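Local coordinates for protein endoglucanase (Uncultured bacterium, PDB 3X17) that hydrolyses internal beta-1,4-glucosidic bonds of cellulose, as a family 9 endoglucanase with an N-terminal Ig-like domain, at residues D339-W342 and A343-L347. Residues are numbered along the deposited sequence; the frame is centred on the assembly and turned at random.
With CA (calcium ion), chain E.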
loop_
_atom_site.group_PDB
_atom_site.type_symbol
_atom_site.label_atom_id
_atom_site.label_comp_id
_atom_site.label_asym_id
_atom_site.label_seq_id
_atom_site.Cartn_x
_atom_site.Cartn_y
_atom_site.Cartn_z
ATOM N N ASP A 339 -1.566 -14.470 11.325
ATOM C CA ASP A 339 -2.331 -13.422 12.021
ATOM C C ASP A 339 -2.285 -13.537 13.550
ATOM O O ASP A 339 -2.087 -12.530 14.241
ATOM C CB ASP A 339 -3.784 -13.418 11.509
ATOM C CG ASP A 339 -3.850 -13.505 9.995
ATOM O OD1 ASP A 339 -3.684 -12.465 9.351
ATOM O OD2 ASP A 339 -4.066 -14.602 9.434
ATOM N N ARG A 340 -2.431 -14.755 14.093
ATOM C CA ARG A 340 -2.288 -14.928 15.557
ATOM C C ARG A 340 -0.883 -14.604 16.058
ATOM O O ARG A 340 -0.719 -13.956 17.098
ATOM C CB ARG A 340 -2.675 -16.335 16.028
ATOM C CG ARG A 340 -4.110 -16.723 15.767
ATOM C CD ARG A 340 -4.356 -18.190 16.188
ATOM N NE ARG A 340 -5.690 -18.656 15.827
ATOM C CZ ARG A 340 -6.622 -19.051 16.693
ATOM N NH1 ARG A 340 -6.387 -19.040 17.993
ATOM N NH2 ARG A 340 -7.800 -19.457 16.245
ATOM N N PHE A 341 0.136 -15.073 15.344
ATOM C CA PHE A 341 1.520 -14.695 15.672
ATOM C C PHE A 341 1.620 -13.169 15.817
ATOM O O PHE A 341 2.081 -12.641 16.851
ATOM C CB PHE A 341 2.462 -15.197 14.567
ATOM C CG PHE A 341 3.874 -14.653 14.653
ATOM C CD1 PHE A 341 4.803 -15.233 15.506
ATOM C CD2 PHE A 341 4.263 -13.557 13.884
ATOM C CE1 PHE A 341 6.112 -14.775 15.559
ATOM C CE2 PHE A 341 5.578 -13.104 13.916
ATOM C CZ PHE A 341 6.488 -13.686 14.805
ATOM N N TRP A 342 1.141 -12.455 14.793
ATOM C CA TRP A 342 1.269 -10.991 14.764
ATOM C C TRP A 342 0.544 -10.355 15.944
ATOM O O TRP A 342 1.073 -9.485 16.620
ATOM C CB TRP A 342 0.749 -10.448 13.440
ATOM C CG TRP A 342 0.677 -8.954 13.371
ATOM C CD1 TRP A 342 1.601 -8.065 13.833
ATOM C CD2 TRP A 342 -0.278 -8.193 12.630
ATOM N NE1 TRP A 342 1.234 -6.781 13.499
ATOM C CE2 TRP A 342 0.082 -6.832 12.756
ATOM C CE3 TRP A 342 -1.456 -8.523 11.943
ATOM C CZ2 TRP A 342 -0.728 -5.792 12.268
ATOM C CZ3 TRP A 342 -2.275 -7.490 11.481
ATOM C CH2 TRP A 342 -1.888 -6.141 11.622
ATOM N N ALA A 343 -0.662 -10.832 16.218
ATOM C CA ALA A 343 -1.415 -10.338 17.364
ATOM C C ALA A 343 -0.683 -10.621 18.675
ATOM O O ALA A 343 -0.562 -9.733 19.525
ATOM C CB ALA A 343 -2.847 -10.937 17.371
ATOM N N ALA A 344 -0.196 -11.851 18.842
ATOM C CA ALA A 344 0.648 -12.181 20.009
ATOM C C ALA A 344 1.832 -11.236 20.225
ATOM O O ALA A 344 2.029 -10.725 21.326
ATOM C CB ALA A 344 1.113 -13.654 19.980
ATOM N N VAL A 345 2.603 -10.985 19.177
ATOM C CA VAL A 345 3.730 -10.044 19.263
ATOM C C VAL A 345 3.271 -8.680 19.756
ATOM O O VAL A 345 3.800 -8.171 20.739
ATOM C CB VAL A 345 4.456 -9.897 17.892
ATOM C CG1 VAL A 345 5.454 -8.736 17.925
ATOM C CG2 VAL A 345 5.176 -11.209 17.545
ATOM N N GLU A 346 2.287 -8.085 19.076
ATOM C CA GLU A 346 1.856 -6.707 19.402
ATOM C C GLU A 346 1.292 -6.590 20.832
ATOM O O GLU A 346 1.564 -5.630 21.552
ATOM C CB GLU A 346 0.839 -6.195 18.383
ATOM C CG GLU A 346 1.323 -6.290 16.940
ATOM C CD GLU A 346 2.614 -5.499 16.671
ATOM O OE1 GLU A 346 3.088 -4.756 17.563
ATOM O OE2 GLU A 346 3.109 -5.555 15.529
ATOM N N LEU A 347 0.535 -7.593 21.252
ATOM C CA LEU A 347 0.030 -7.612 22.612
ATOM C C LEU A 347 1.169 -7.779 23.626
ATOM O O LEU A 347 1.158 -7.139 24.677
ATOM C CB LEU A 347 -1.033 -8.713 22.787
ATOM C CG LEU A 347 -2.437 -8.241 22.348
ATOM C CD1 LEU A 347 -3.363 -9.415 22.021
ATOM C CD2 LEU A 347 -3.027 -7.361 23.442
HETATM CA CA CA E . -3.479 -15.377 7.407
HETATM O O HOH W 1 -1.969 -16.843 6.078
#
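Glu346 sits one turn after Trp342 on the same helix and reaches back to its indole. Its CB lies 3.7 Å from Trp342 O, the carbonyl that also accepts the Glu346 backbone N-H. Glu346 CG comes closer, 3.2 Å from Trp342 O. The chain then turns about CB-CG (chi2 -59°), which swings CD and OE2 toward the indole. OE2 takes a weak hydrogen bond from Trp342 NE1, 3.0 Å long and bent to 130° at the hydrogen. It meets the indole at its edge, near the ring plane, with the carboxylate turned almost perpendicular to the ring. OE1 forms a salt bridge with Arg287. With an alanine here the carboxylate is gone, and the Trp342 N-H and Arg287 would probably both lose this partner. On a neighbouring strip of the helix, Val345 CG2 makes a CH-pi contact over one face of Phe341, 4.1 Å from the ring centroid. Asp339 OD2 binds a calcium ion at 2.2 Å, which is also held by the side chains of Asp333 and Asp338, the carbonyls of Asp335 and Val377, and water. This buried stretch belongs to helix 337-351 of the (alpha/alpha)6 barrel. Trp342 and Glu346 pack on helix 272-288, Phe341 and Ala344 on helix 354-366, and Ala343 on Trp308 of helix 294-312.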